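Uncharacterized conserved protein of COG5135 (Nostoc punctiforme, PDB 2I51) binds flavin mononucleotide and is probably an oxidoreductase related to pyridoxamine 5'-phosphate oxidase, although its substrate is not established. Local coordinates at residues A[175-179]-A[190-195]; A[51-55]-A[159-163]. One frame throughout, in Å; residues are numbered along the deposited sequence.

Contact 1. Residues A[175-179]-A[190-195]; sequences QNRWL and SEAINP
Leu179 and Glu191 form an antiparallel hydrogen-bonded pair in which both peptide groups are used: Leu179 N to Glu191 O and Glu191 N to Leu179 O each span 2.9 Å. Two residues further along, only one half of the next such exchange is direct. Ile193 N gives a nearly straight bond (174° at the hydrogen) to Arg177 O at 2.9 Å, but Arg177 N is too far from Ile193 O to return it. Water 1 bridges that gap, accepting from Arg177 N at 3.0 Å and donating to Ile193 O at 2.8 Å, so both backbone groups are satisfied as the two chain segments part.

Between these bonded positions, Trp178 faces Ala192 in the non-hydrogen-bonded pair. The methyl CB of Ala192 makes a CH-pi contact over the indole, 3.8 Å from the six-membered ring centroid and 12° off its normal.

Arg177 has CG anti to its N (chi1 -168°) and stays extended to NE, which carries the guanidinium past Ile193 toward the C terminus. Ile193 CD1 sits over one guanidinium face near the rim, 3.5 Å from NE. Arg177 NH1 forms a salt bridge with the terminal carboxylate oxygen Pro195 OXT and also donates to Asn194 O, both less sure because the position of NH1 is uncertain. The firmer partner of the group is Asp166, bound through NH2; the same nitrogen makes a long, weak ion pair with the FMN phosphate.

The contact is one end of the beta hairpin of strands 176-182 and 188-192. Strand 176-182 bonds on its other edge to strand 155-169, through Asn176 with Glu169 and Trp178 with His167, while backbone bonds from Ala192 and Asn194 join the tail to the second subunit.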
ATOM      1  N   GLN A 175       3.424 -22.145  -1.016  1.00 19.09           N
ATOM      2  CA  GLN A 175       2.666 -20.985  -0.546  1.00 16.74           C
ATOM      3  C   GLN A 175       1.222 -21.350  -0.583  1.00 17.73           C
ATOM      4  O   GLN A 175       0.835 -22.248  -1.344  1.00 19.70           O
ATOM      5  CB  GLN A 175       2.860 -19.784  -1.460  1.00 17.35           C
ATOM      6  CG  GLN A 175       4.305 -19.368  -1.624  1.00 17.73           C
ATOM      7  CD  GLN A 175       4.484 -18.089  -2.465  1.00 18.71           C
ATOM      8  OE1 GLN A 175       5.605 -17.589  -2.656  1.00 20.59           O
ATOM      9  NE2 GLN A 175       3.365 -17.570  -2.994  1.00 20.62           N
ATOM     10  N   ASN A 176       0.411 -20.712   0.244  1.00 18.17           N
ATOM     11  CA  ASN A 176      -1.033 -20.950   0.265  1.00 18.24           C
ATOM     12  C   ASN A 176      -1.728 -19.625  -0.038  1.00 16.38           C
ATOM     13  O   ASN A 176      -1.291 -18.578   0.434  1.00 17.04           O
ATOM     14  CB  ASN A 176      -1.495 -21.434   1.650  1.00 18.12           C
ATOM     15  CG  ASN A 176      -0.734 -22.660   2.142  1.00 28.90           C
ATOM     16  OD1 ASN A 176      -0.498 -23.560   1.384  1.00 32.27           O
ATOM     17  ND2 ASN A 176      -0.355 -22.678   3.423  1.00 28.91           N
ATOM     18  N   ARG A 177      -2.776 -19.658  -0.840  1.00 16.02           N
ATOM     19  CA  ARG A 177      -3.557 -18.477  -1.150  1.00 15.12           C
ATOM     20  C   ARG A 177      -5.028 -18.837  -1.135  1.00 16.20           C
ATOM     21  O   ARG A 177      -5.430 -19.848  -1.730  1.00 16.46           O
ATOM     22  CB  ARG A 177      -3.141 -17.970  -2.516  1.00 15.81           C
ATOM     23  CG  ARG A 177      -3.677 -16.583  -2.831  1.00 16.60           C
ATOM     24  CD  ARG A 177      -3.158 -16.098  -4.118  1.00 18.00           C
ATOM     25  NE  ARG A 177      -3.722 -14.821  -4.531  1.00 19.60           N
ATOM     26  CZ  ARG A 177      -3.717 -14.390  -5.791  1.00 22.52           C
ATOM     27  NH1 ARG A 177      -3.166 -15.135  -6.727  1.00 22.52           N
ATOM     28  NH2 ARG A 177      -4.258 -13.233  -6.118  1.00 21.92           N
ATOM     29  N   TRP A 178      -5.816 -18.045  -0.416  1.00 16.70           N
ATOM     30  CA  TRP A 178      -7.241 -18.237  -0.267  1.00 16.22           C
ATOM     31  C   TRP A 178      -7.960 -16.963  -0.610  1.00 16.80           C
ATOM     32  O   TRP A 178      -7.535 -15.885  -0.194  1.00 16.09           O
ATOM     33  CB  TRP A 178      -7.587 -18.632   1.166  1.00 18.84           C
ATOM     34  CG  TRP A 178      -7.324 -20.021   1.465  1.00 24.48           C
ATOM     35  CD1 TRP A 178      -6.150 -20.567   1.892  1.00 28.21           C
ATOM     36  CD2 TRP A 178      -8.260 -21.101   1.380  1.00 24.71           C
ATOM     37  NE1 TRP A 178      -6.297 -21.931   2.046  1.00 31.48           N
ATOM     38  CE2 TRP A 178      -7.582 -22.274   1.747  1.00 27.00           C
ATOM     39  CE3 TRP A 178      -9.611 -21.185   1.030  1.00 29.59           C
ATOM     40  CZ2 TRP A 178      -8.219 -23.530   1.781  1.00 30.80           C
ATOM     41  CZ3 TRP A 178     -10.241 -22.427   1.056  1.00 32.90           C
ATOM     42  CH2 TRP A 178      -9.541 -23.580   1.425  1.00 28.96           C
ATOM     43  N   LEU A 179      -9.055 -17.084  -1.352  1.00 15.00           N
ATOM     44  CA  LEU A 179      -9.910 -15.990  -1.710  1.00 14.47           C
ATOM     45  C   LEU A 179     -11.241 -16.169  -1.018  1.00 16.28           C
ATOM     46  O   LEU A 179     -11.832 -17.243  -1.054  1.00 16.48           O
ATOM     47  CB  LEU A 179     -10.121 -15.970  -3.220  1.00 16.25           C
ATOM     48  CG  LEU A 179     -10.829 -14.823  -3.883  1.00 22.41           C
ATOM     49  CD1 LEU A 179     -10.113 -13.462  -3.659  1.00 26.96           C
ATOM     50  CD2 LEU A 179     -10.945 -15.198  -5.398  1.00 25.46           C
ATOM     51  N   SER A 190     -15.421 -19.274   0.240  1.00 17.36           N
ATOM     52  CA  SER A 190     -13.969 -19.280   0.128  1.00 17.56           C
ATOM     53  C   SER A 190     -13.449 -20.340  -0.803  1.00 18.47           C
ATOM     54  O   SER A 190     -14.123 -21.339  -1.053  1.00 19.02           O
ATOM     55  CB  SER A 190     -13.333 -19.435   1.474  1.00 21.43           C
ATOM     56  OG  SER A 190     -13.568 -20.685   2.016  1.00 26.83           O
ATOM     57  N   GLU A 191     -12.256 -20.117  -1.335  1.00 17.48           N
ATOM     58  CA  GLU A 191     -11.645 -21.070  -2.239  1.00 20.27           C
ATOM     59  C   GLU A 191     -10.139 -20.936  -2.240  1.00 18.94           C
ATOM     60  O   GLU A 191      -9.602 -19.825  -2.206  1.00 17.41           O
ATOM     61  CB  GLU A 191     -12.156 -20.943  -3.668  1.00 23.48           C
ATOM     62  CG  GLU A 191     -11.900 -19.664  -4.406  1.00 33.17           C
ATOM     63  CD  GLU A 191     -12.055 -19.819  -5.929  1.00 33.15           C
ATOM     64  OE1 GLU A 191     -12.023 -20.962  -6.431  1.00 45.13           O
ATOM     65  OE2 GLU A 191     -12.202 -18.776  -6.615  1.00 48.08           O
ATOM     66  N   ALA A 192      -9.466 -22.062  -2.236  1.00 18.25           N
ATOM     67  CA  ALA A 192      -8.025 -22.084  -2.375  1.00 16.75           C
ATOM     68  C   ALA A 192      -7.697 -21.848  -3.858  1.00 17.31           C
ATOM     69  O   ALA A 192      -8.250 -22.510  -4.775  1.00 17.98           O
ATOM     70  CB  ALA A 192      -7.464 -23.428  -1.887  1.00 18.33           C
ATOM     71  N   ILE A 193      -6.737 -20.940  -4.091  1.00 15.04           N
ATOM     72  CA  ILE A 193      -6.342 -20.556  -5.449  1.00 16.32           C
ATOM     73  C   ILE A 193      -4.835 -20.626  -5.595  1.00 17.05           C
ATOM     74  O   ILE A 193      -4.083 -20.698  -4.614  1.00 16.09           O
ATOM     75  CB  ILE A 193      -6.852 -19.160  -5.846  1.00 16.34           C
ATOM     76  CG1 ILE A 193      -6.434 -18.078  -4.828  1.00 17.68           C
ATOM     77  CG2 ILE A 193      -8.409 -19.162  -5.939  1.00 17.33           C
ATOM     78  CD1 ILE A 193      -6.571 -16.615  -5.286  1.00 18.37           C
ATOM     79  N   ASN A 194      -4.367 -20.666  -6.837  1.00 16.06           N
ATOM     80  CA  ASN A 194      -2.932 -20.721  -7.054  1.00 16.47           C
ATOM     81  C   ASN A 194      -2.259 -19.406  -6.656  1.00 17.13           C
ATOM     82  O   ASN A 194      -2.713 -18.346  -7.095  1.00 18.93           O
ATOM     83  CB  ASN A 194      -2.607 -21.018  -8.520  1.00 16.04           C
ATOM     84  CG  ASN A 194      -3.017 -22.418  -8.936  1.00 20.14           C
ATOM     85  OD1 ASN A 194      -2.967 -23.377  -8.124  1.00 18.68           O
ATOM     86  ND2 ASN A 194      -3.353 -22.570 -10.227  1.00 18.17           N
ATOM     87  N   PRO A 195      -1.142 -19.488  -5.909  1.00 18.30           N
ATOM     88  CA  PRO A 195      -0.403 -18.271  -5.569  1.00 22.93           C
ATOM     89  C   PRO A 195      -0.095 -17.368  -6.765  1.00 31.79           C
ATOM     90  O   PRO A 195       0.264 -17.859  -7.832  1.00 32.36           O
ATOM     91  CB  PRO A 195       0.868 -18.788  -4.943  1.00 24.68           C
ATOM     92  CG  PRO A 195       0.642 -20.199  -4.602  1.00 28.18           C
ATOM     93  CD  PRO A 195      -0.565 -20.699  -5.308  1.00 20.20           C
ATOM     94  OXT PRO A 195      -0.252 -16.119  -6.703  1.00 34.86           O
TER
HETATM   95  O   HOH W   1      -3.320 -22.134  -2.349  1.00 19.36           O

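Contact 2. Residues A[51-55]-A[159-163]; sequences DTNQL and LLDPV. With EDO (1,2-ethanediol), chain H.
Leu160 O is approached by two groups of the loop: Leu55 N donates to it at 2.9 Å, in the carbonyl plane, and Gln54 CA adds a CA-H...O contact at 3.1 Å. The return bond, Leu160 N to Leu55 O at 3.0 Å, completes an antiparallel hydrogen-bonded pair, with the leucine side chains on the same face of the sheet.

Just before this pair the chain is set by an ST turn, Gln54 N bonding to Thr52 OG1. Gln54 has CG beside its backbone N (chi1 -59°) and bends at chi2, which lays the amide across the neighbouring strand. Its OE1 comes to 3.4 Å from Leu159 CB and 3.5 Å from Asp161 CB, and the amide plane is turned 35° from the Asp161 carboxylate. With an alanine here, the backbone pairing could persist, but CB of Leu159 and of Asp161 would probably lose their cover and a gap would open beside the strand.

On the leucine face, Leu55 CD1 meets Pro162 CG at 3.6 Å, and Ile77 touches both Leu55 and Leu160. Opposite in character is the polar flank: water 2 accepts from Asn53 N and gives a weak bond to Asp161 OD1, while Asn53 ND2 donates to O2 of an ethanediol, probably from the crystallisation liquor.

The carboxylate of Asp161 forms a salt bridge with Arg182, and Asn53 OD1 is hydrogen-bonded by Arg8. Asn53 O, by contrast, is buried without a partner. The chemistry thus implies a joint fixed by two backbone hydrogen bonds and apolar cover, its direct cross-segment hydrogen bonds all coming from the backbone.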
ATOM      1  N   ASP A  51     -19.345  -5.904  17.092  1.00 21.46           N
ATOM      2  CA  ASP A  51     -20.444  -6.570  16.467  1.00 24.58           C
ATOM      3  C   ASP A  51     -20.530  -6.449  14.959  1.00 20.32           C
ATOM      4  O   ASP A  51     -21.590  -6.682  14.359  1.00 22.68           O
ATOM      5  CB  ASP A  51     -21.767  -6.156  17.110  1.00 26.61           C
ATOM      6  CG  ASP A  51     -22.345  -7.278  17.935  1.00 43.68           C
ATOM      7  OD1 ASP A  51     -21.614  -7.806  18.822  1.00 47.70           O
ATOM      8  OD2 ASP A  51     -23.497  -7.662  17.644  1.00 59.24           O
ATOM      9  N   THR A  52     -19.393  -6.148  14.323  1.00 17.29           N
ATOM     10  CA  THR A  52     -19.335  -6.106  12.880  1.00 16.13           C
ATOM     11  C   THR A  52     -17.996  -6.693  12.428  1.00 16.31           C
ATOM     12  O   THR A  52     -17.113  -6.978  13.262  1.00 17.43           O
ATOM     13  CB  THR A  52     -19.376  -4.685  12.322  1.00 19.51           C
ATOM     14  OG1 THR A  52     -18.110  -4.071  12.460  1.00 18.95           O
ATOM     15  CG2 THR A  52     -20.479  -3.790  13.031  1.00 18.29           C
ATOM     16  N   ASN A  53     -17.862  -6.830  11.112  1.00 16.96           N
ATOM     17  CA  ASN A  53     -16.603  -7.194  10.445  1.00 15.36           C
ATOM     18  C   ASN A  53     -15.913  -5.976   9.788  1.00 15.20           C
ATOM     19  O   ASN A  53     -14.975  -6.118   8.975  1.00 16.44           O
ATOM     20  CB  ASN A  53     -16.844  -8.288   9.409  1.00 17.06           C
ATOM     21  CG  ASN A  53     -17.308  -9.566  10.028  1.00 18.02           C
ATOM     22  OD1 ASN A  53     -16.597 -10.178  10.817  1.00 15.64           O
ATOM     23  ND2 ASN A  53     -18.565  -9.955   9.735  1.00 18.99           N
ATOM     24  N   GLN A  54     -16.302  -4.776  10.193  1.00 14.10           N
ATOM     25  CA  GLN A  54     -15.683  -3.549   9.690  1.00 15.85           C
ATOM     26  C   GLN A  54     -14.424  -3.206  10.430  1.00 14.38           C
ATOM     27  O   GLN A  54     -14.344  -3.264  11.646  1.00 15.56           O
ATOM     28  CB  GLN A  54     -16.642  -2.393   9.753  1.00 17.41           C
ATOM     29  CG  GLN A  54     -17.886  -2.687   8.943  1.00 18.01           C
ATOM     30  CD  GLN A  54     -18.516  -1.442   8.332  1.00 24.87           C
ATOM     31  OE1 GLN A  54     -17.863  -0.723   7.617  1.00 25.88           O
ATOM     32  NE2 GLN A  54     -19.807  -1.272   8.514  1.00 31.93           N
ATOM     33  N   LEU A  55     -13.418  -2.795   9.676  1.00 14.79           N
ATOM     34  CA  LEU A  55     -12.152  -2.292  10.264  1.00 14.63           C
ATOM     35  C   LEU A  55     -12.217  -0.789  10.490  1.00 14.74           C
ATOM     36  O   LEU A  55     -12.743  -0.065   9.615  1.00 15.15           O
ATOM     37  CB  LEU A  55     -10.984  -2.564   9.296  1.00 14.97           C
ATOM     38  CG  LEU A  55     -10.640  -4.021   9.008  1.00 16.33           C
ATOM     39  CD1 LEU A  55     -11.649  -4.749   8.052  1.00 15.80           C
ATOM     40  CD2 LEU A  55      -9.249  -4.018   8.352  1.00 19.08           C
ATOM     41  N   LEU A 159     -14.439   3.582   8.293  1.00 14.79           N
ATOM     42  CA  LEU A 159     -14.711   2.134   8.344  1.00 15.96           C
ATOM     43  C   LEU A 159     -14.519   1.523   6.974  1.00 16.26           C
ATOM     44  O   LEU A 159     -14.997   2.098   5.986  1.00 16.87           O
ATOM     45  CB  LEU A 159     -16.127   1.901   8.768  1.00 16.32           C
ATOM     46  CG  LEU A 159     -16.497   2.446  10.132  1.00 14.97           C
ATOM     47  CD1 LEU A 159     -18.048   2.257  10.339  1.00 18.88           C
ATOM     48  CD2 LEU A 159     -15.702   1.850  11.309  1.00 16.51           C
ATOM     49  N   LEU A 160     -13.922   0.339   6.926  1.00 15.27           N
ATOM     50  CA  LEU A 160     -13.894  -0.505   5.746  1.00 15.45           C
ATOM     51  C   LEU A 160     -14.691  -1.773   6.005  1.00 14.93           C
ATOM     52  O   LEU A 160     -14.462  -2.475   7.000  1.00 16.61           O
ATOM     53  CB  LEU A 160     -12.449  -0.861   5.393  1.00 14.98           C
ATOM     54  CG  LEU A 160     -12.363  -1.853   4.220  1.00 19.52           C
ATOM     55  CD1 LEU A 160     -12.713  -1.177   2.964  1.00 20.26           C
ATOM     56  CD2 LEU A 160     -10.895  -2.396   4.173  1.00 24.12           C
ATOM     57  N   ASP A 161     -15.628  -2.054   5.102  1.00 16.21           N
ATOM     58  CA  ASP A 161     -16.439  -3.285   5.138  1.00 16.54           C
ATOM     59  C   ASP A 161     -15.999  -4.214   4.014  1.00 16.70           C
ATOM     60  O   ASP A 161     -16.429  -4.015   2.869  1.00 17.12           O
ATOM     61  CB  ASP A 161     -17.921  -2.982   4.965  1.00 18.32           C
ATOM     62  CG  ASP A 161     -18.807  -4.223   5.251  1.00 20.93           C
ATOM     63  OD1 ASP A 161     -18.409  -5.115   6.059  1.00 30.29           O
ATOM     64  OD2 ASP A 161     -19.947  -4.210   4.758  1.00 35.80           O
ATOM     65  N   PRO A 162     -15.117  -5.185   4.322  1.00 17.31           N
ATOM     66  CA  PRO A 162     -14.638  -6.021   3.225  1.00 14.70           C
ATOM     67  C   PRO A 162     -15.709  -6.873   2.555  1.00 16.11           C
ATOM     68  O   PRO A 162     -16.533  -7.473   3.232  1.00 16.75           O
ATOM     69  CB  PRO A 162     -13.614  -6.930   3.900  1.00 16.27           C
ATOM     70  CG  PRO A 162     -13.179  -6.201   5.124  1.00 17.84           C
ATOM     71  CD  PRO A 162     -14.458  -5.557   5.594  1.00 18.23           C
ATOM     72  N   VAL A 163     -15.674  -6.875   1.231  1.00 14.35           N
ATOM     73  CA  VAL A 163     -16.464  -7.868   0.524  0.50 13.51           C
ATOM     74  C   VAL A 163     -15.623  -8.878  -0.234  1.00 15.71           C
ATOM     75  O   VAL A 163     -16.145  -9.893  -0.665  1.00 15.45           O
ATOM     76  CB  VAL A 163     -17.525  -7.232  -0.390  0.50 12.94           C
ATOM     77  CG1 VAL A 163     -18.427  -6.331   0.403  0.50 17.08           C
ATOM     78  CG2 VAL A 163     -16.875  -6.493  -1.544  0.50 20.10           C
TER
HETATM   79  C1  EDO H 305     -22.366  -9.067   6.639  1.00 50.84           C
HETATM   80  O1  EDO H 305     -22.828  -7.785   6.188  1.00 59.19           O
HETATM   81  C2  EDO H 305     -22.006  -9.012   8.115  1.00 50.23           C
HETATM   82  O2  EDO H 305     -20.738  -8.373   8.300  1.00 44.33           O
HETATM   83  O   HOH W   2     -19.735  -6.174   8.939  1.00 25.10           O

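How the contacts relate
From the N terminus, the chain first reaches residues 51-55, which lead into strand 55-60. Contact 2 closes when it returns, 104 residues later, at residues 159-163 of strand 155-169; the long loop between holds helices and strands of the FMN-binding fold. Contact 1 opens only after that and closes an 11-residue separation, so the two run in series, neither nesting nor crossing. One ties an early strand to the long late one; the other folds the C-terminal tail back on strand 176-182. That strand neighbours 155-169, so both reach one antiparallel sheet, although their centres lie about 22 Å apart and their nearest atoms about 8 Å.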